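Trypsin-resistant surface T6 protein (Streptococcus pyogenes serotype M6, PDB 4P0D) probably polymerises as the backbone subunit of the pili on the surface of this Gram-positive bacterium, where it serves as the T6 antigen. Local coordinates at residues Phe323-Ser328 / Thr332-Ala337; Thr61-Ile66 / Asn287-Asn292. The protein carries 1 engineered substitution. All blocks are in the same frame, centred on the assembly; numbering follows the deposited sequence.

Contact 1 of 2, residues Phe323-Ser328 / Thr332-Ala337; sequences FRKVDS and TPLIGA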
ATOM      1  N   PHE A 323      30.278   0.157  18.745  1.00 17.88           N
ATOM      2  CA  PHE A 323      31.585   0.690  19.111  1.00 18.20           C
ATOM      3  C   PHE A 323      32.423  -0.424  19.736  1.00 19.83           C
ATOM      4  O   PHE A 323      31.914  -1.491  20.069  1.00 18.88           O
ATOM      5  CB  PHE A 323      31.435   1.852  20.093  1.00 19.42           C
ATOM      6  CG  PHE A 323      30.760   1.476  21.394  1.00 19.95           C
ATOM      7  CD1 PHE A 323      31.495   0.940  22.439  1.00 20.60           C
ATOM      8  CD2 PHE A 323      29.391   1.667  21.571  1.00 20.25           C
ATOM      9  CE1 PHE A 323      30.893   0.599  23.629  1.00 20.90           C
ATOM     10  CE2 PHE A 323      28.779   1.341  22.769  1.00 20.62           C
ATOM     11  CZ  PHE A 323      29.529   0.798  23.799  1.00 21.01           C
ATOM     12  N   ARG A 324      33.715  -0.168  19.887  1.00 21.06           N
ATOM     13  CA  ARG A 324      34.583  -1.133  20.525  1.00 22.67           C
ATOM     14  C   ARG A 324      35.278  -0.504  21.724  1.00 21.74           C
ATOM     15  O   ARG A 324      35.741   0.641  21.660  1.00 22.61           O
ATOM     16  CB  ARG A 324      35.599  -1.690  19.535  1.00 23.47           C
ATOM     17  CG  ARG A 324      36.288  -2.944  20.041  1.00 25.10           C
ATOM     18  CD  ARG A 324      37.360  -3.407  19.074  1.00 27.01           C
ATOM     19  NE  ARG A 324      37.563  -4.845  19.179  1.00 29.62           N
ATOM     20  CZ  ARG A 324      38.495  -5.527  18.517  1.00 33.70           C
ATOM     21  NH1 ARG A 324      39.333  -4.903  17.682  1.00 34.65           N
ATOM     22  NH2 ARG A 324      38.592  -6.841  18.689  1.00 33.91           N
ATOM     23  N   LYS A 325      35.335  -1.275  22.811  1.00 21.76           N
ATOM     24  CA  LYS A 325      35.984  -0.866  24.041  1.00 21.77           C
ATOM     25  C   LYS A 325      37.358  -1.516  24.151  1.00 21.69           C
ATOM     26  O   LYS A 325      37.460  -2.738  24.064  1.00 22.16           O
ATOM     27  CB  LYS A 325      35.123  -1.294  25.228  1.00 22.02           C
ATOM     28  CG  LYS A 325      35.534  -0.680  26.550  1.00 22.68           C
ATOM     29  CD  LYS A 325      35.664   0.836  26.420  1.00 23.35           C
ATOM     30  CE  LYS A 325      35.954   1.488  27.754  1.00 24.15           C
ATOM     31  NZ  LYS A 325      37.318   1.153  28.225  1.00 23.44           N
ATOM     32  N   VAL A 326      38.403  -0.709  24.363  1.00 21.81           N
ATOM     33  CA  VAL A 326      39.767  -1.244  24.445  1.00 21.41           C
ATOM     34  C   VAL A 326      40.578  -0.610  25.575  1.00 21.72           C
ATOM     35  O   VAL A 326      40.218   0.449  26.093  1.00 21.49           O
ATOM     36  CB  VAL A 326      40.539  -1.057  23.122  1.00 21.82           C
ATOM     37  CG1 VAL A 326      39.813  -1.740  21.972  1.00 22.41           C
ATOM     38  CG2 VAL A 326      40.785   0.418  22.810  1.00 21.81           C
ATOM     39  N   ASP A 327      41.672  -1.284  25.944  1.00 21.96           N
ATOM     40  CA  ASP A 327      42.663  -0.752  26.885  1.00 21.67           C
ATOM     41  C   ASP A 327      43.389   0.418  26.228  1.00 22.42           C
ATOM     42  O   ASP A 327      43.839   0.327  25.072  1.00 21.58           O
ATOM     43  CB  ASP A 327      43.649  -1.856  27.253  1.00 22.13           C
ATOM     44  CG  ASP A 327      44.791  -1.364  28.135  1.00 23.49           C
ATOM     45  OD1 ASP A 327      45.733  -0.706  27.609  1.00 24.13           O
ATOM     46  OD2 ASP A 327      44.750  -1.652  29.346  1.00 24.16           O
ATOM     47  N   SER A 328      43.514   1.520  26.952  1.00 22.40           N
ATOM     48  CA  SER A 328      44.064   2.749  26.368  1.00 24.33           C
ATOM     49  C   SER A 328      45.499   2.621  25.805  1.00 25.66           C
ATOM     50  O   SER A 328      45.888   3.398  24.928  1.00 25.64           O
ATOM     51  CB  SER A 328      44.038   3.870  27.402  1.00 24.82           C
ATOM     52  OG  SER A 328      44.842   3.520  28.517  1.00 26.04           O
ATOM     53  N   THR A 332      43.931  -3.731  23.424  1.00 28.86           N
ATOM     54  CA  THR A 332      43.279  -5.018  23.436  1.00 29.30           C
ATOM     55  C   THR A 332      41.833  -4.816  23.912  1.00 28.69           C
ATOM     56  O   THR A 332      41.574  -3.958  24.772  1.00 27.82           O
ATOM     57  CB  THR A 332      44.027  -6.010  24.328  1.00 31.06           C
ATOM     58  OG1 THR A 332      43.960  -5.572  25.681  1.00 33.08           O
ATOM     59  CG2 THR A 332      45.505  -6.149  23.891  1.00 30.98           C
ATOM     60  N   PRO A 333      40.888  -5.580  23.340  1.00 28.18           N
ATOM     61  CA  PRO A 333      39.454  -5.411  23.612  1.00 28.47           C
ATOM     62  C   PRO A 333      39.078  -5.773  25.036  1.00 27.11           C
ATOM     63  O   PRO A 333      39.656  -6.692  25.594  1.00 26.47           O
ATOM     64  CB  PRO A 333      38.790  -6.384  22.637  1.00 28.95           C
ATOM     65  CG  PRO A 333      39.835  -7.410  22.355  1.00 29.85           C
ATOM     66  CD  PRO A 333      41.134  -6.657  22.362  1.00 29.70           C
ATOM     67  N   LEU A 334      38.113  -5.046  25.603  1.00 25.61           N
ATOM     68  CA  LEU A 334      37.680  -5.239  26.990  1.00 24.34           C
ATOM     69  C   LEU A 334      36.228  -5.705  27.074  1.00 24.76           C
ATOM     70  O   LEU A 334      35.322  -5.118  26.474  1.00 23.59           O
ATOM     71  CB  LEU A 334      37.845  -3.948  27.788  1.00 24.40           C
ATOM     72  CG  LEU A 334      39.238  -3.328  27.711  1.00 24.81           C
ATOM     73  CD1 LEU A 334      39.281  -2.017  28.490  1.00 24.99           C
ATOM     74  CD2 LEU A 334      40.283  -4.303  28.220  1.00 24.77           C
ATOM     75  N   ILE A 335      36.017  -6.758  27.850  1.00 24.87           N
ATOM     76  CA  ILE A 335      34.694  -7.347  28.039  1.00 25.13           C
ATOM     77  C   ILE A 335      33.976  -6.706  29.221  1.00 25.26           C
ATOM     78  O   ILE A 335      34.617  -6.253  30.171  1.00 25.58           O
ATOM     79  CB  ILE A 335      34.823  -8.867  28.256  1.00 25.50           C
ATOM     80  CG1 ILE A 335      33.456  -9.543  28.335  1.00 25.02           C
ATOM     81  CG2 ILE A 335      35.663  -9.205  29.496  1.00 26.32           C
ATOM     82  CD1 ILE A 335      33.570 -11.062  28.317  1.00 24.34           C
ATOM     83  N   GLY A 336      32.648  -6.650  29.138  1.00 23.45           N
ATOM     84  CA  GLY A 336      31.794  -6.346  30.274  1.00 23.15           C
ATOM     85  C   GLY A 336      31.664  -4.893  30.680  1.00 22.07           C
ATOM     86  O   GLY A 336      31.185  -4.612  31.770  1.00 22.64           O
ATOM     87  N   ALA A 337      32.113  -3.972  29.824  1.00 21.85           N
ATOM     88  CA  ALA A 337      31.918  -2.538  30.034  1.00 20.23           C
ATOM     89  C   ALA A 337      30.454  -2.204  29.734  1.00 21.22           C
ATOM     90  O   ALA A 337      29.912  -2.625  28.703  1.00 21.04           O
ATOM     91  CB  ALA A 337      32.827  -1.747  29.122  1.00 19.47           C
TER

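Contact 2 of 2, residues Thr61-Ile66 / Asn287-Asn292; sequences TIANGI and NPTKGN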
ATOM      1  N   THR A  61     -26.685  -3.131 -19.008  1.00 17.81           N
ATOM      2  CA  THR A  61     -27.496  -4.343 -18.817  1.00 18.07           C
ATOM      3  C   THR A  61     -27.209  -5.437 -19.854  1.00 18.04           C
ATOM      4  O   THR A  61     -27.065  -6.609 -19.509  1.00 18.12           O
ATOM      5  CB  THR A  61     -28.984  -3.971 -18.804  1.00 18.47           C
ATOM      6  OG1 THR A  61     -29.199  -3.055 -17.729  1.00 18.96           O
ATOM      7  CG2 THR A  61     -29.885  -5.207 -18.600  1.00 18.87           C
ATOM      8  N   ILE A  62     -27.107  -5.049 -21.126  1.00 18.80           N
ATOM      9  CA  ILE A  62     -26.832  -6.000 -22.202  1.00 18.48           C
ATOM     10  C   ILE A  62     -25.456  -6.609 -22.002  1.00 17.57           C
ATOM     11  O   ILE A  62     -25.277  -7.821 -22.121  1.00 17.03           O
ATOM     12  CB  ILE A  62     -26.918  -5.314 -23.594  1.00 19.55           C
ATOM     13  CG1 ILE A  62     -28.355  -4.870 -23.868  1.00 20.36           C
ATOM     14  CG2 ILE A  62     -26.428  -6.247 -24.691  1.00 19.95           C
ATOM     15  CD1 ILE A  62     -28.511  -3.622 -24.709  1.00 21.09           C
ATOM     16  N   ALA A  63     -24.482  -5.760 -21.684  1.00 17.60           N
ATOM     17  CA  ALA A  63     -23.105  -6.221 -21.444  1.00 18.16           C
ATOM     18  C   ALA A  63     -23.065  -7.218 -20.298  1.00 18.46           C
ATOM     19  O   ALA A  63     -22.394  -8.251 -20.390  1.00 19.29           O
ATOM     20  CB  ALA A  63     -22.178  -5.037 -21.157  1.00 18.06           C
ATOM     21  N   ASN A  64     -23.778  -6.911 -19.214  1.00 19.01           N
ATOM     22  CA  ASN A  64     -23.906  -7.862 -18.096  1.00 18.97           C
ATOM     23  C   ASN A  64     -24.368  -9.230 -18.624  1.00 18.85           C
ATOM     24  O   ASN A  64     -23.789 -10.266 -18.292  1.00 20.05           O
ATOM     25  CB  ASN A  64     -24.874  -7.335 -17.023  1.00 19.09           C
ATOM     26  CG  ASN A  64     -24.367  -6.080 -16.324  1.00 19.47           C
ATOM     27  OD1 ASN A  64     -23.180  -5.747 -16.387  1.00 20.37           O
ATOM     28  ND2 ASN A  64     -25.267  -5.368 -15.675  1.00 19.02           N
ATOM     29  N   GLY A  65     -25.383  -9.218 -19.481  1.00 19.20           N
ATOM     30  CA  GLY A  65     -25.987 -10.451 -20.004  1.00 19.09           C
ATOM     31  C   GLY A  65     -25.048 -11.224 -20.894  1.00 19.51           C
ATOM     32  O   GLY A  65     -25.025 -12.450 -20.874  1.00 19.69           O
ATOM     33  N   ILE A  66     -24.260 -10.500 -21.685  1.00 20.08           N
ATOM     34  CA  ILE A  66     -23.258 -11.110 -22.539  1.00 19.68           C
ATOM     35  C   ILE A  66     -22.219 -11.835 -21.699  1.00 21.26           C
ATOM     36  O   ILE A  66     -21.805 -12.955 -22.023  1.00 20.56           O
ATOM     37  CB  ILE A  66     -22.584 -10.048 -23.441  1.00 19.03           C
ATOM     38  CG1 ILE A  66     -23.585  -9.579 -24.499  1.00 19.07           C
ATOM     39  CG2 ILE A  66     -21.329 -10.605 -24.091  1.00 19.15           C
ATOM     40  CD1 ILE A  66     -23.089  -8.507 -25.432  1.00 19.69           C
ATOM     41  N   ASN A 287     -13.333  -4.709 -15.594  1.00 17.28           N
ATOM     42  CA  ASN A 287     -14.321  -5.308 -16.483  1.00 16.78           C
ATOM     43  C   ASN A 287     -15.616  -5.348 -15.697  1.00 15.97           C
ATOM     44  O   ASN A 287     -16.081  -6.418 -15.298  1.00 14.90           O
ATOM     45  CB  ASN A 287     -13.855  -6.700 -16.910  1.00 17.25           C
ATOM     46  CG  ASN A 287     -14.624  -7.250 -18.097  1.00 17.75           C
ATOM     47  OD1 ASN A 287     -15.511  -6.599 -18.664  1.00 19.75           O
ATOM     48  ND2 ASN A 287     -14.293  -8.465 -18.469  1.00 18.36           N
ATOM     49  N   PRO A 288     -16.199  -4.162 -15.442  1.00 15.46           N
ATOM     50  CA  PRO A 288     -17.255  -4.092 -14.449  1.00 15.87           C
ATOM     51  C   PRO A 288     -18.587  -4.758 -14.843  1.00 16.97           C
ATOM     52  O   PRO A 288     -19.485  -4.864 -14.000  1.00 16.76           O
ATOM     53  CB  PRO A 288     -17.452  -2.577 -14.255  1.00 15.77           C
ATOM     54  CG  PRO A 288     -16.196  -1.946 -14.786  1.00 15.44           C
ATOM     55  CD  PRO A 288     -15.892  -2.824 -15.970  1.00 15.60           C
ATOM     56  N   THR A 289     -18.738  -5.152 -16.108  1.00 17.89           N
ATOM     57  CA  THR A 289     -19.954  -5.847 -16.530  1.00 18.52           C
ATOM     58  C   THR A 289     -19.795  -7.366 -16.428  1.00 18.26           C
ATOM     59  O   THR A 289     -20.649  -8.109 -16.871  1.00 18.90           O
ATOM     60  CB  THR A 289     -20.430  -5.424 -17.944  1.00 18.55           C
ATOM     61  OG1 THR A 289     -19.489  -5.856 -18.942  1.00 18.96           O
ATOM     62  CG2 THR A 289     -20.609  -3.934 -18.012  1.00 18.77           C
ATOM     63  N   LYS A 290     -18.709  -7.819 -15.821  1.00 19.74           N
ATOM     64  CA  LYS A 290     -18.434  -9.236 -15.645  1.00 20.76           C
ATOM     65  C   LYS A 290     -18.251  -9.547 -14.171  1.00 21.98           C
ATOM     66  O   LYS A 290     -17.594  -8.791 -13.461  1.00 20.81           O
ATOM     67  CB  LYS A 290     -17.158  -9.617 -16.396  1.00 22.27           C
ATOM     68  CG  LYS A 290     -16.720 -11.076 -16.244  1.00 23.53           C
ATOM     69  CD  LYS A 290     -15.424 -11.319 -17.015  1.00 25.84           C
ATOM     70  CE  LYS A 290     -14.836 -12.699 -16.754  1.00 26.87           C
ATOM     71  NZ  LYS A 290     -14.474 -12.872 -15.319  1.00 27.43           N
ATOM     72  N   GLY A 291     -18.806 -10.679 -13.728  1.00 21.85           N
ATOM     73  CA  GLY A 291     -18.645 -11.131 -12.356  1.00 22.08           C
ATOM     74  C   GLY A 291     -19.527 -10.388 -11.359  1.00 22.21           C
ATOM     75  O   GLY A 291     -20.661 -10.008 -11.665  1.00 22.35           O
ATOM     76  N   ASN A 292     -18.983 -10.207 -10.157  1.00 21.99           N
ATOM     77  CA  ASN A 292     -19.687  -9.678  -9.006  1.00 22.17           C
ATOM     78  C   ASN A 292     -18.738  -8.811  -8.197  1.00 20.30           C
ATOM     79  O   ASN A 292     -17.544  -9.070  -8.156  1.00 21.02           O
ATOM     80  CB  ASN A 292     -20.122 -10.817  -8.078  1.00 24.07           C
ATOM     81  CG  ASN A 292     -20.911 -11.880  -8.792  1.00 26.24           C
ATOM     82  OD1 ASN A 292     -22.102 -11.696  -9.058  1.00 29.56           O
ATOM     83  ND2 ASN A 292     -20.250 -13.000  -9.127  1.00 24.62           N
TER
HETATM   84  O   HOH W   1     -22.200 -10.388 -16.159  1.00 19.16           O

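Contact 1 of 2, residues Phe323-Ser328 / Thr332-Ala337
Thr332 meets Asp327 through its carbonyl: Asp327 N donates to Thr332 O at 2.9 Å, with an N-H...O angle of 164°. Beside this one N-H bond the same oxygen receives a weaker, bent CA-H...O contact from Val326, CA to O 3.3 Å. Pro333 follows, its CA close to that of Val326 in a single beta bridge, while its ring lies alongside Arg324 and points the same way. Pro333 CG comes within 3.9 Å of Arg324 NH2, an oblique van der Waals approach that is neither face-on nor edge-on to the guanidinium. Arg324 NE is hydrogen-bonded to Asn357 O. Leu334 returns the backbone bond, N to Lys325 O at 2.8 Å. Its side chain turns back over the strand: Leu334 CD1 rests 3.5 Å from Val326 C and 3.7 Å from Lys325 NZ. Ala337 then closes on the lysine stem, CB to Lys325 CG 3.9 Å. Lys325 has CG anti to its own N (chi1 -168°), and bends at chi2 and chi4 carry NZ past Leu334. There NZ is bonded covalently to Asn479 of strand 470-479, which also touches Leu334. The lysine is therefore one half of an intramolecular isopeptide bond, the cross-link characteristic of Gram-positive pilin domains, which here ties the first and last strands of this domain together. Leu334 and Ala337 give the lysine an apolar flank, while Glu374 lies against it too; the chemistry implies a linkage in mixed surroundings, where a nearby carboxylate may polarise the amide.

Contact 2 of 2, residues Thr61-Ile66 / Asn287-Asn292
Ala63 and Thr289 meet where helix 56-68 faces a turn of the loop after strand 276-285. The alanine methyl points at the threonine and touches both of its branches: Ala63 CB lies 3.6 Å from Thr289 OG1 and 3.7 Å from Thr289 CG2. The torsion of Thr289 places OG1 between its own N and carbonyl carbon (chi1 67°), and there the hydroxyl also has a weak hydrogen bond with Asn67, further along the same helix. One residue on, Asn64 contributes backbone and side chain. Its CA-H points almost straight at a carbonyl, Asn64 CA to Thr289 O 3.5 Å with 172° at the hydrogen. The amide runs across the threonine at about a right angle, and Asn64 OD1 comes within 3.2 Å of Thr289 CB, a tight approach to carbon. The other amide atom, ND2, is bound to Glu186 O, which sets which end of the amide faces Thr289. A water completes the junction, donating one hydrogen to Asn64 O at 2.7 Å and the other to Thr289 O at 2.8 Å. Thr289 itself is presented by a type I beta turn, closed by Lys290 N to Asn287 O at 3.0 Å. The helix belongs to the T6 Ig-like domain, whereas Glu186 and the turn come from the middle part of the chain, so this is an interdomain seam. No direct hydrogen bond joins the two segments; two carbonyl oxygens, Asn64 O and Thr289 O, cannot bond each other, and the water that donates to both bridges them.

Overall arrangement
The two contacts lie on opposite sides of the centre of an elongated chain, their centres 73 Å apart and their nearest atoms about 56 Å apart. Contact 2 comes first in sequence and closes before contact 1 opens. It spans 220 residues to join helix 56-68 of the N-terminal domain to the loop between strands 276-285 and 307-316, whereas contact 1 is local, folding the loop before strand 338-343 back on strand 320-327 of the prealbumin-like domain. They share no strand or helix. In this three-domain pilin, contact 2 belongs to a joint between modules that includes a water bridge, and contact 1 to the covalently cross-linked interior of one module.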